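Local coordinates for protein TP_0956 (Treponema pallidum subsp. pallidum, PDB 3U64), which probably serves as the T-component lipoprotein of a TRAP transporter, a trimer-forming helical protein of the tetratricopeptide-repeat type likely to work through protein-protein interactions, at residues V51-E56 / A71-Y76; Y79-Q85 / R105-Y110; A236-H242 / I269-P275; L263-L267 / A288-K292. All coordinates share one frame. Numbering follows the deposited sequence.

Contact 1: residues V51-E56 / A71-Y76; sequences VLKVYE and AVGRLY
Leu52 sits over one face of the Tyr76 ring: its CG stands 4.1 Å from the ring centroid and only 7° off the normal, a clear CH-pi contact. The two residues belong to consecutive helices, 41-61 and 66-89, which pack as an antiparallel hairpin like those of tetratricopeptide-repeat proteins. Both segments are regular alpha-helix; their axes approach to 9.4 Å and cross at -154°. CA atoms are nearest at Tyr55 with Val72 (5.6 Å) and at Leu52 with Leu75 (6.7 Å). The apolar seam is tight, with Leu52 CD1 3.3 Å from Leu75 CG, both leucines having chi1 between wells (-93° and -135°). A second CH-pi contact puts Leu75 CD2 4.2 Å from the Tyr55 ring centroid, while Ala71 CB sits 4.0 Å from Tyr55 CE2 and Val72 CG2 4.0 Å from Tyr55 CB. Together the segments bury 418 Å². Lys53 turns to a neighbouring copy of the protein, where the second subunit's Glu38 receives its ammonium; Leu43 of that subunit packs on Leu52 and Tyr76. Lys53 NZ also bridges to Glu56 OE1 at 2.7 Å within its own helix. With chi1 and chi2 both t, Glu56 extends to the edge of the Tyr76 ring, near its plane, where Tyr76 OH donates a very short hydrogen bond of 2.4 Å to Glu56 OE1.

Contact 2: residues Y79-Q85 / R105-Y110; sequences YANAFVQ and RARKLY
The hollow at the middle of this interface is filled by a methyl group. Ala80 CB drops between Leu109 CB, 3.7 Å away, and the Tyr110 ring, whose CE1 is 3.5 Å away; it rides over the ring face, 3.9 Å from the centroid and 28° off the normal, as a CH-pi contact. So small a knob lets the backbones close in, and the CA atoms of Ala80 and Ala106 stand 5.1 Å apart. One turn on, Val84 (chi1 t) is the larger bump, setting CG1 3.7 Å from Ala106 CB and CG2 4.0 Å from Leu109 CD1, with CG2 also over the face of the Arg105 guanidinium. Helix 66-89 packs antiparallel on helix 96-124 within a TPR-like array, the local axes 9.0 Å apart at 166°. Segment 79-85 is not a uniform alpha-helix: Gln85 N bonds to Ala80 O at 2.9 Å in a wider pi-type turn, with Phe83 at phi/psi -118°/0° and Val84 at -119°/-62°. At the end of this turn, Gln85 (chi1 and chi2 t) stretches across to accept a 2.9 Å hydrogen bond at OE1 from Tyr110 OH, while its CB lies 4.1 Å from Ala106 CB. At the other margin, Tyr79 CD2 meets Leu109 CD1 at 4.1 Å, and Arg105, extended with chi1 to chi3 all t, forms a salt bridge with Asp40 of the second subunit.

Contact 3: residues A236-H242 / I269-P275; sequences AHDPDHH and IDPESVP
Two interhelical loops of a TPR-like array meet here near the surface: the one leading into helix 240-250 and the one that joins helix 256-268 to helix 278-293. Ile269 is the wedge, with chi1 m, chi2 t and 94 Å² covered. Its CD1 reaches 3.5 Å from Pro239 N and 3.9 Å from Pro239 CG, and its CG2 lies 3.6 Å from His237 O. His237 is the opposing piece: its chi1 of -71° swings the imidazole over the second loop, where Pro275 CD stands 4.2 Å from the ring centroid and 23° off the normal, a CH-pi contact, and His237 CB touches Val274 CG1 at 4.0 Å. The CA atoms of His237 and Val274 are the nearest pair, 6.0 Å apart. The two segments share no hydrogen bond; each has its own internal ones. Asp238 (chi1 t) caps the start of the following helix, OD1 accepting from Asp240 N at 2.9 Å and OD2 from His241 N at 3.3 Å; His241 ND1 also donates to Asp238 OD2 at 3.2 Å. Asp270 OD1 accepts from Glu272 N at 3.0 Å, an Asx turn, and Ser273 N bonds to Asp270 O at 2.7 Å. Helix 278-293 receives both loops: Pro239 packs on Val281 and Ser284, Asp240 hydrogen-bonds to Ser284, and Ile269 O accepts a hydrogen bond from Gln285 NE2, while His242 leans on Ala266 of helix 256-268.

Contact 4: residues L263-L267 / A288-K292; sequences LDRAL and ARWLK. With SO4 (sulfate ion), chain B.
A salt bridge joins the two helices, with Lys292 NZ donating to Asp264 OD1 at 3.1 Å; the same ammonium has a second carboxylate partner in Asp260. To get there, Lys292 bends at its far end (chi3 84°, chi4 74°), whereas Asp264, whose CB points away from the other helix, swings back with chi1 near -80°. Elsewhere on the second helix Arg289 NH1 donates a 2.6 Å hydrogen bond to O1 of a sulfate ion, probably from the crystallisation liquor. The aliphatic part of Lys292 leads into the packing: Leu263 CD1 lies 3.6 Å from Lys292 CG and 3.7 Å from Leu291 CB, and Leu267 CD1 is 3.8 Å from Lys292 CD. Ala288 is the inner contact point, its CB meeting Leu267 CD2 at 3.9 Å, Leu263 CD2 at 4.0 Å and Ala266 CB at 4.1 Å. Both leucines of 263-267 are mt. The helical segments run antiparallel, axes 9.8 Å apart, crossing at -147°, with Leu263 and Ala288 CA atoms 5.8 Å apart, consistent with an antiparallel helix pair of a TPR-like array. Helix 240-250 lies against this pair, putting Ala246 on Leu263, His242 on Ala266 and Ile243 on Ala288, while Phe298 of helix 295-298 touches Leu291.

Overall arrangement
From the N terminus, contact 1 closes the short turn between helices 41-61 and 66-89. Contact 2 follows in series, using the later part of helix 66-89 and closing the connection to helix 96-124. The two touch, Leu52 against Tyr79 and Tyr76 against Leu109, and both reach the second subunit of the trimer. Much later in the chain, contact 3 joins the loop before helix 240-250 to the loop after helix 256-268, and contact 4 closes the connection between helices 256-268 and 278-293. These two cross, since their segments alternate; their centres are 12 Å apart and they meet where Pro239 and His242 pack on Ala266, so helices 240-250, 256-268 and 278-293 are tied together.

Contact 1: residues V51-E56 / A71-Y76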
# COMPACT_ATOMS: atom_id res chain seq x y z
N VAL A 51 5.87 -7.32 -0.21
CA VAL A 51 6.42 -8.55 -0.80
C VAL A 51 7.89 -8.39 -1.22
O VAL A 51 8.74 -9.23 -0.90
CB VAL A 51 5.57 -8.97 -2.01
CG1 VAL A 51 6.18 -10.17 -2.70
CG2 VAL A 51 4.14 -9.28 -1.55
N LEU A 52 8.18 -7.31 -1.94
CA LEU A 52 9.56 -7.02 -2.29
C LEU A 52 10.40 -6.97 -1.01
O LEU A 52 11.48 -7.55 -0.93
CB LEU A 52 9.65 -5.70 -3.05
CG LEU A 52 9.61 -5.68 -4.59
CD1 LEU A 52 8.67 -6.70 -5.12
CD2 LEU A 52 9.21 -4.29 -5.08
N LYS A 53 9.89 -6.30 0.01
CA LYS A 53 10.64 -6.12 1.23
C LYS A 53 10.89 -7.45 1.95
O LYS A 53 11.99 -7.70 2.44
CB LYS A 53 9.96 -5.10 2.13
CG LYS A 53 10.09 -3.66 1.59
CD LYS A 53 11.44 -3.11 1.99
CE LYS A 53 12.17 -2.52 0.81
NZ LYS A 53 13.65 -2.47 1.11
N VAL A 54 9.88 -8.32 1.98
CA VAL A 54 10.05 -9.63 2.61
C VAL A 54 11.07 -10.49 1.86
O VAL A 54 11.94 -11.10 2.48
CB VAL A 54 8.72 -10.38 2.75
CG1 VAL A 54 8.96 -11.82 3.13
CG2 VAL A 54 7.84 -9.68 3.80
N TYR A 55 10.97 -10.54 0.54
CA TYR A 55 11.94 -11.32 -0.22
C TYR A 55 13.33 -10.76 -0.00
O TYR A 55 14.30 -11.49 0.15
CB TYR A 55 11.63 -11.30 -1.71
CG TYR A 55 10.66 -12.37 -2.13
CD1 TYR A 55 9.28 -12.18 -2.02
CD2 TYR A 55 11.10 -13.57 -2.65
CE1 TYR A 55 8.38 -13.16 -2.42
CE2 TYR A 55 10.21 -14.56 -3.06
CZ TYR A 55 8.85 -14.35 -2.94
OH TYR A 55 7.97 -15.33 -3.34
N GLU A 56 13.41 -9.44 0.01
CA GLU A 56 14.67 -8.78 0.17
C GLU A 56 15.28 -9.20 1.50
O GLU A 56 16.47 -9.52 1.56
CB GLU A 56 14.50 -7.27 0.09
CG GLU A 56 15.74 -6.51 -0.28
CD GLU A 56 15.43 -5.04 -0.54
OE1 GLU A 56 14.25 -4.66 -0.38
OE2 GLU A 56 16.34 -4.26 -0.90
N ALA A 71 15.00 -14.51 -7.26
CA ALA A 71 13.60 -14.14 -7.10
C ALA A 71 13.50 -12.66 -6.80
O ALA A 71 12.75 -11.94 -7.44
CB ALA A 71 12.94 -14.95 -5.99
N VAL A 72 14.25 -12.20 -5.80
CA VAL A 72 14.12 -10.81 -5.39
C VAL A 72 14.60 -9.87 -6.50
O VAL A 72 13.99 -8.83 -6.74
CB VAL A 72 14.82 -10.53 -4.04
CG1 VAL A 72 16.33 -10.67 -4.17
CG2 VAL A 72 14.44 -9.13 -3.53
N GLY A 73 15.66 -10.25 -7.21
CA GLY A 73 16.14 -9.47 -8.35
C GLY A 73 15.07 -9.29 -9.42
O GLY A 73 14.80 -8.18 -9.86
N ARG A 74 14.45 -10.40 -9.83
CA ARG A 74 13.42 -10.39 -10.86
C ARG A 74 12.25 -9.50 -10.42
O ARG A 74 11.71 -8.72 -11.21
CB ARG A 74 12.93 -11.84 -11.14
CG ARG A 74 11.57 -11.95 -11.82
CD ARG A 74 11.16 -13.41 -12.07
NE ARG A 74 11.42 -14.26 -10.91
CZ ARG A 74 11.90 -15.51 -10.98
NH1 ARG A 74 12.17 -16.06 -12.16
NH2 ARG A 74 12.10 -16.20 -9.87
N LEU A 75 11.89 -9.62 -9.15
CA LEU A 75 10.77 -8.87 -8.59
C LEU A 75 10.98 -7.36 -8.67
O LEU A 75 10.06 -6.62 -9.07
CB LEU A 75 10.60 -9.28 -7.13
CG LEU A 75 9.17 -9.54 -6.70
CD1 LEU A 75 8.40 -10.23 -7.81
CD2 LEU A 75 9.20 -10.37 -5.44
N TYR A 76 12.16 -6.89 -8.27
CA TYR A 76 12.48 -5.47 -8.38
C TYR A 76 12.42 -4.99 -9.82
O TYR A 76 11.87 -3.92 -10.09
CB TYR A 76 13.85 -5.15 -7.76
CG TYR A 76 13.71 -4.76 -6.31
CD1 TYR A 76 13.97 -5.68 -5.29
CD2 TYR A 76 13.25 -3.50 -5.96
CE1 TYR A 76 13.81 -5.34 -3.96
CE2 TYR A 76 13.08 -3.14 -4.62
CZ TYR A 76 13.37 -4.07 -3.63
OH TYR A 76 13.20 -3.74 -2.30

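Contact 2: residues Y79-Q85 / R105-Y110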
# COMPACT_ATOMS: atom_id res chain seq x y z
N TYR A 79 8.65 -5.01 -10.97
CA TYR A 79 8.03 -3.87 -10.33
C TYR A 79 8.51 -2.57 -10.96
O TYR A 79 7.71 -1.70 -11.28
CB TYR A 79 8.35 -3.86 -8.84
CG TYR A 79 7.66 -2.74 -8.12
CD1 TYR A 79 6.33 -2.86 -7.74
CD2 TYR A 79 8.33 -1.55 -7.83
CE1 TYR A 79 5.68 -1.84 -7.08
CE2 TYR A 79 7.69 -0.52 -7.17
CZ TYR A 79 6.36 -0.67 -6.80
OH TYR A 79 5.71 0.35 -6.14
N ALA A 80 9.82 -2.41 -11.13
CA ALA A 80 10.33 -1.15 -11.66
C ALA A 80 9.66 -0.83 -12.99
O ALA A 80 9.29 0.31 -13.26
CB ALA A 80 11.83 -1.19 -11.82
N ASN A 81 9.50 -1.84 -13.83
CA ASN A 81 8.90 -1.61 -15.13
C ASN A 81 7.41 -1.32 -15.05
O ASN A 81 6.93 -0.28 -15.48
CB ASN A 81 9.11 -2.81 -16.05
CG ASN A 81 8.33 -2.68 -17.35
OD1 ASN A 81 8.01 -1.57 -17.77
ND2 ASN A 81 8.01 -3.80 -17.96
N ALA A 82 6.67 -2.28 -14.50
CA ALA A 82 5.22 -2.20 -14.49
C ALA A 82 4.67 -1.08 -13.62
O ALA A 82 3.67 -0.47 -13.96
CB ALA A 82 4.62 -3.55 -14.09
N PHE A 83 5.31 -0.79 -12.49
CA PHE A 83 4.69 0.13 -11.53
C PHE A 83 5.45 1.41 -11.24
O PHE A 83 5.00 2.25 -10.47
CB PHE A 83 4.28 -0.62 -10.26
CG PHE A 83 3.32 -1.74 -10.53
CD1 PHE A 83 2.01 -1.46 -10.90
CD2 PHE A 83 3.73 -3.07 -10.46
CE1 PHE A 83 1.12 -2.48 -11.19
CE2 PHE A 83 2.84 -4.11 -10.75
CZ PHE A 83 1.54 -3.82 -11.11
N VAL A 84 6.61 1.58 -11.88
CA VAL A 84 7.32 2.85 -11.77
C VAL A 84 7.47 3.51 -13.14
O VAL A 84 6.94 4.60 -13.38
CB VAL A 84 8.69 2.69 -11.12
CG1 VAL A 84 9.39 4.04 -11.01
CG2 VAL A 84 8.53 2.04 -9.74
N GLN A 85 8.19 2.84 -14.04
CA GLN A 85 8.47 3.39 -15.35
C GLN A 85 7.22 3.59 -16.18
O GLN A 85 7.01 4.65 -16.76
CB GLN A 85 9.42 2.49 -16.15
CG GLN A 85 9.67 3.07 -17.57
CD GLN A 85 10.63 2.25 -18.42
OE1 GLN A 85 11.57 1.60 -17.91
NE2 GLN A 85 10.42 2.29 -19.73
N ARG A 105 14.05 7.01 -10.50
CA ARG A 105 13.64 6.01 -9.52
C ARG A 105 13.61 4.59 -10.14
O ARG A 105 14.11 3.64 -9.54
CB ARG A 105 12.27 6.37 -8.94
CG ARG A 105 11.84 5.51 -7.76
CD ARG A 105 10.41 5.84 -7.24
NE ARG A 105 9.95 4.77 -6.36
CZ ARG A 105 8.71 4.29 -6.32
NH1 ARG A 105 7.76 4.79 -7.10
NH2 ARG A 105 8.44 3.30 -5.49
N ALA A 106 13.03 4.45 -11.32
CA ALA A 106 13.00 3.14 -12.00
C ALA A 106 14.42 2.66 -12.30
O ALA A 106 14.75 1.50 -12.10
CB ALA A 106 12.23 3.24 -13.30
N ARG A 107 15.24 3.58 -12.78
CA ARG A 107 16.63 3.27 -13.09
C ARG A 107 17.35 2.65 -11.88
O ARG A 107 18.00 1.61 -12.01
CB ARG A 107 17.34 4.53 -13.58
CG ARG A 107 18.73 4.30 -14.11
CD ARG A 107 19.48 5.61 -14.26
NE ARG A 107 20.88 5.43 -13.90
CZ ARG A 107 21.35 5.53 -12.65
NH1 ARG A 107 20.52 5.81 -11.65
NH2 ARG A 107 22.65 5.34 -12.41
N LYS A 108 17.19 3.27 -10.71
CA LYS A 108 17.82 2.76 -9.49
C LYS A 108 17.28 1.40 -9.08
O LYS A 108 18.01 0.54 -8.61
CB LYS A 108 17.69 3.76 -8.33
CG LYS A 108 18.52 5.03 -8.53
CD LYS A 108 18.43 5.95 -7.31
CE LYS A 108 19.12 7.28 -7.56
NZ LYS A 108 18.26 8.22 -8.32
N LEU A 109 15.98 1.20 -9.26
CA LEU A 109 15.35 -0.08 -8.98
C LEU A 109 15.80 -1.18 -9.96
O LEU A 109 16.04 -2.32 -9.55
CB LEU A 109 13.82 0.05 -8.96
CG LEU A 109 13.22 0.81 -7.76
CD1 LEU A 109 11.71 0.71 -7.76
CD2 LEU A 109 13.74 0.34 -6.41
N TYR A 110 15.91 -0.86 -11.25
CA TYR A 110 16.47 -1.83 -12.20
C TYR A 110 17.84 -2.30 -11.72
O TYR A 110 18.15 -3.50 -11.71
CB TYR A 110 16.58 -1.22 -13.59
CG TYR A 110 15.26 -1.10 -14.32
CD1 TYR A 110 14.32 -2.14 -14.27
CD2 TYR A 110 14.94 0.04 -15.05
CE1 TYR A 110 13.11 -2.03 -14.94
CE2 TYR A 110 13.72 0.16 -15.72
CZ TYR A 110 12.82 -0.89 -15.66
OH TYR A 110 11.62 -0.79 -16.31

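Contact 3: residues A236-H242 / I269-P275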
# COMPACT_ATOMS: atom_id res chain seq x y z
N ALA A 236 1.44 -17.24 -29.57
CA ALA A 236 0.35 -16.50 -30.19
C ALA A 236 -0.45 -15.69 -29.16
O ALA A 236 -1.13 -14.73 -29.53
CB ALA A 236 -0.59 -17.48 -30.91
N HIS A 237 -0.39 -16.09 -27.89
CA HIS A 237 -1.10 -15.41 -26.81
C HIS A 237 -0.25 -14.30 -26.22
O HIS A 237 -0.64 -13.66 -25.23
CB HIS A 237 -1.46 -16.39 -25.69
CG HIS A 237 -2.53 -17.36 -26.05
ND1 HIS A 237 -2.29 -18.70 -26.26
CD2 HIS A 237 -3.86 -17.19 -26.25
CE1 HIS A 237 -3.42 -19.32 -26.56
NE2 HIS A 237 -4.39 -18.42 -26.57
N ASP A 238 0.93 -14.09 -26.80
CA ASP A 238 1.84 -13.08 -26.29
C ASP A 238 1.72 -11.77 -27.07
O ASP A 238 1.93 -11.75 -28.28
CB ASP A 238 3.28 -13.59 -26.36
CG ASP A 238 4.29 -12.50 -26.04
OD1 ASP A 238 3.98 -11.66 -25.15
OD2 ASP A 238 5.36 -12.45 -26.69
N PRO A 239 1.38 -10.67 -26.38
CA PRO A 239 1.25 -9.36 -27.04
C PRO A 239 2.60 -8.67 -27.21
O PRO A 239 2.75 -7.82 -28.08
CB PRO A 239 0.39 -8.55 -26.06
CG PRO A 239 -0.02 -9.48 -24.98
CD PRO A 239 0.94 -10.63 -24.98
N ASP A 240 3.56 -9.07 -26.39
CA ASP A 240 4.85 -8.38 -26.33
C ASP A 240 5.67 -8.45 -27.59
O ASP A 240 6.33 -7.48 -27.95
CB ASP A 240 5.69 -8.89 -25.16
CG ASP A 240 5.22 -8.33 -23.85
OD1 ASP A 240 5.13 -7.08 -23.74
OD2 ASP A 240 4.90 -9.12 -22.94
N HIS A 241 5.65 -9.59 -28.26
CA HIS A 241 6.43 -9.67 -29.48
C HIS A 241 5.82 -8.77 -30.55
O HIS A 241 6.56 -8.17 -31.32
CB HIS A 241 6.68 -11.11 -29.95
CG HIS A 241 5.49 -11.79 -30.55
ND1 HIS A 241 4.47 -12.31 -29.78
CD2 HIS A 241 5.20 -12.10 -31.83
CE1 HIS A 241 3.58 -12.88 -30.58
NE2 HIS A 241 3.99 -12.76 -31.82
N HIS A 242 4.49 -8.63 -30.57
CA HIS A 242 3.84 -7.69 -31.50
C HIS A 242 4.24 -6.24 -31.19
O HIS A 242 4.57 -5.47 -32.09
CB HIS A 242 2.29 -7.82 -31.48
CG HIS A 242 1.80 -9.18 -31.87
ND1 HIS A 242 1.94 -9.69 -33.15
CD2 HIS A 242 1.18 -10.15 -31.15
CE1 HIS A 242 1.43 -10.91 -33.19
NE2 HIS A 242 0.97 -11.22 -31.99
N ILE A 269 -5.65 -10.27 -28.73
CA ILE A 269 -5.51 -11.30 -27.71
C ILE A 269 -6.52 -11.11 -26.56
O ILE A 269 -6.70 -10.01 -26.03
CB ILE A 269 -4.07 -11.38 -27.17
CG1 ILE A 269 -3.10 -11.76 -28.31
CG2 ILE A 269 -3.96 -12.36 -25.99
CD1 ILE A 269 -1.66 -11.30 -28.06
N ASP A 270 -7.19 -12.20 -26.21
CA ASP A 270 -8.16 -12.15 -25.12
C ASP A 270 -7.51 -12.66 -23.82
O ASP A 270 -7.22 -13.86 -23.68
CB ASP A 270 -9.42 -12.96 -25.48
CG ASP A 270 -10.44 -13.00 -24.35
OD1 ASP A 270 -10.24 -12.27 -23.35
OD2 ASP A 270 -11.44 -13.76 -24.46
N PRO A 271 -7.27 -11.72 -22.87
CA PRO A 271 -6.62 -11.99 -21.59
C PRO A 271 -7.30 -13.13 -20.85
O PRO A 271 -6.63 -13.89 -20.17
CB PRO A 271 -6.78 -10.67 -20.83
CG PRO A 271 -6.91 -9.63 -21.91
CD PRO A 271 -7.67 -10.30 -23.01
N GLU A 272 -8.62 -13.26 -20.98
CA GLU A 272 -9.34 -14.34 -20.33
C GLU A 272 -8.98 -15.73 -20.90
O GLU A 272 -9.24 -16.74 -20.27
CB GLU A 272 -10.85 -14.10 -20.41
CG GLU A 272 -11.31 -12.84 -19.71
CD GLU A 272 -10.75 -12.72 -18.29
OE1 GLU A 272 -10.55 -13.77 -17.64
OE2 GLU A 272 -10.50 -11.58 -17.84
N SER A 273 -8.38 -15.76 -22.09
CA SER A 273 -8.07 -17.01 -22.79
C SER A 273 -6.63 -17.48 -22.61
O SER A 273 -6.31 -18.62 -22.93
CB SER A 273 -8.34 -16.87 -24.29
OG SER A 273 -9.72 -16.82 -24.57
N VAL A 274 -5.77 -16.60 -22.11
CA VAL A 274 -4.36 -16.95 -21.99
C VAL A 274 -4.12 -18.00 -20.91
O VAL A 274 -4.77 -17.99 -19.86
CB VAL A 274 -3.49 -15.71 -21.73
CG1 VAL A 274 -3.68 -14.68 -22.82
CG2 VAL A 274 -3.80 -15.12 -20.36
N PRO A 275 -3.18 -18.91 -21.17
CA PRO A 275 -2.90 -20.01 -20.24
C PRO A 275 -2.28 -19.51 -18.94
O PRO A 275 -2.43 -20.13 -17.90
CB PRO A 275 -1.88 -20.87 -21.00
CG PRO A 275 -1.84 -20.32 -22.40
CD PRO A 275 -2.30 -18.92 -22.35

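Contact 4: residues L263-L267 / A288-K292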
# COMPACT_ATOMS: atom_id res chain seq x y z
N LEU A 263 0.12 -3.84 -33.61
CA LEU A 263 -0.61 -3.47 -32.40
C LEU A 263 -2.05 -3.98 -32.41
O LEU A 263 -2.62 -4.29 -31.36
CB LEU A 263 -0.60 -1.96 -32.19
CG LEU A 263 0.80 -1.35 -32.02
CD1 LEU A 263 0.72 0.18 -31.85
CD2 LEU A 263 1.52 -1.98 -30.84
N ASP A 264 -2.63 -4.08 -33.60
CA ASP A 264 -3.96 -4.68 -33.70
C ASP A 264 -3.88 -6.16 -33.31
O ASP A 264 -4.77 -6.69 -32.66
CB ASP A 264 -4.53 -4.54 -35.11
CG ASP A 264 -5.12 -3.16 -35.36
OD1 ASP A 264 -5.35 -2.42 -34.38
OD2 ASP A 264 -5.36 -2.83 -36.54
N ARG A 265 -2.79 -6.81 -33.71
CA ARG A 265 -2.56 -8.18 -33.28
C ARG A 265 -2.36 -8.28 -31.75
O ARG A 265 -2.94 -9.16 -31.13
CB ARG A 265 -1.42 -8.81 -34.06
CG ARG A 265 -1.83 -9.11 -35.50
CD ARG A 265 -0.79 -9.93 -36.23
NE ARG A 265 0.35 -9.12 -36.63
CZ ARG A 265 0.70 -8.87 -37.89
NH1 ARG A 265 -0.01 -9.38 -38.89
NH2 ARG A 265 1.76 -8.11 -38.14
N ALA A 266 -1.57 -7.38 -31.17
CA ALA A 266 -1.40 -7.35 -29.70
C ALA A 266 -2.75 -7.20 -29.00
O ALA A 266 -2.99 -7.84 -27.99
CB ALA A 266 -0.46 -6.22 -29.27
N LEU A 267 -3.61 -6.35 -29.54
CA LEU A 267 -4.91 -6.08 -28.93
C LEU A 267 -6.01 -7.12 -29.22
O LEU A 267 -7.06 -7.09 -28.60
CB LEU A 267 -5.40 -4.68 -29.34
CG LEU A 267 -4.50 -3.54 -28.82
CD1 LEU A 267 -4.97 -2.18 -29.30
CD2 LEU A 267 -4.42 -3.59 -27.31
N ALA A 288 0.11 -1.09 -25.67
CA ALA A 288 -0.25 -1.07 -27.09
C ALA A 288 -1.37 -0.05 -27.37
O ALA A 288 -1.33 0.66 -28.36
CB ALA A 288 -0.67 -2.47 -27.56
N ARG A 289 -2.36 0.01 -26.50
CA ARG A 289 -3.40 1.03 -26.61
C ARG A 289 -2.80 2.45 -26.58
O ARG A 289 -3.20 3.32 -27.36
CB ARG A 289 -4.40 0.89 -25.47
CG ARG A 289 -5.81 0.58 -25.92
CD ARG A 289 -6.64 0.02 -24.77
NE ARG A 289 -6.82 -1.42 -24.90
CZ ARG A 289 -6.62 -2.31 -23.93
NH1 ARG A 289 -6.25 -1.92 -22.72
NH2 ARG A 289 -6.81 -3.60 -24.17
N TRP A 290 -1.85 2.68 -25.69
CA TRP A 290 -1.19 3.99 -25.61
C TRP A 290 -0.40 4.31 -26.88
O TRP A 290 -0.49 5.41 -27.41
CB TRP A 290 -0.27 4.02 -24.40
CG TRP A 290 0.45 5.31 -24.21
CD1 TRP A 290 -0.01 6.41 -23.56
CD2 TRP A 290 1.78 5.62 -24.64
NE1 TRP A 290 0.94 7.40 -23.56
CE2 TRP A 290 2.05 6.94 -24.23
CE3 TRP A 290 2.76 4.92 -25.35
CZ2 TRP A 290 3.27 7.57 -24.49
CZ3 TRP A 290 3.97 5.55 -25.62
CH2 TRP A 290 4.22 6.86 -25.19
N LEU A 291 0.36 3.34 -27.37
CA LEU A 291 1.10 3.51 -28.61
C LEU A 291 0.17 3.91 -29.75
O LEU A 291 0.45 4.87 -30.47
CB LEU A 291 1.87 2.23 -28.96
CG LEU A 291 3.13 1.96 -28.13
CD1 LEU A 291 3.64 0.55 -28.37
CD2 LEU A 291 4.22 2.99 -28.44
N LYS A 292 -0.93 3.18 -29.91
CA LYS A 292 -1.91 3.52 -30.95
C LYS A 292 -2.42 4.96 -30.79
O LYS A 292 -2.47 5.72 -31.76
CB LYS A 292 -3.07 2.53 -31.00
CG LYS A 292 -2.71 1.19 -31.60
CD LYS A 292 -3.93 0.36 -31.89
CE LYS A 292 -4.52 0.72 -33.24
NZ LYS A 292 -3.72 0.20 -34.39
S SO4 B . -6.66 1.63 -21.00
O1 SO4 B . -6.82 0.50 -21.91
O2 SO4 B . -7.13 1.23 -19.67
O3 SO4 B . -5.25 1.98 -20.95
O4 SO4 B . -7.43 2.77 -21.47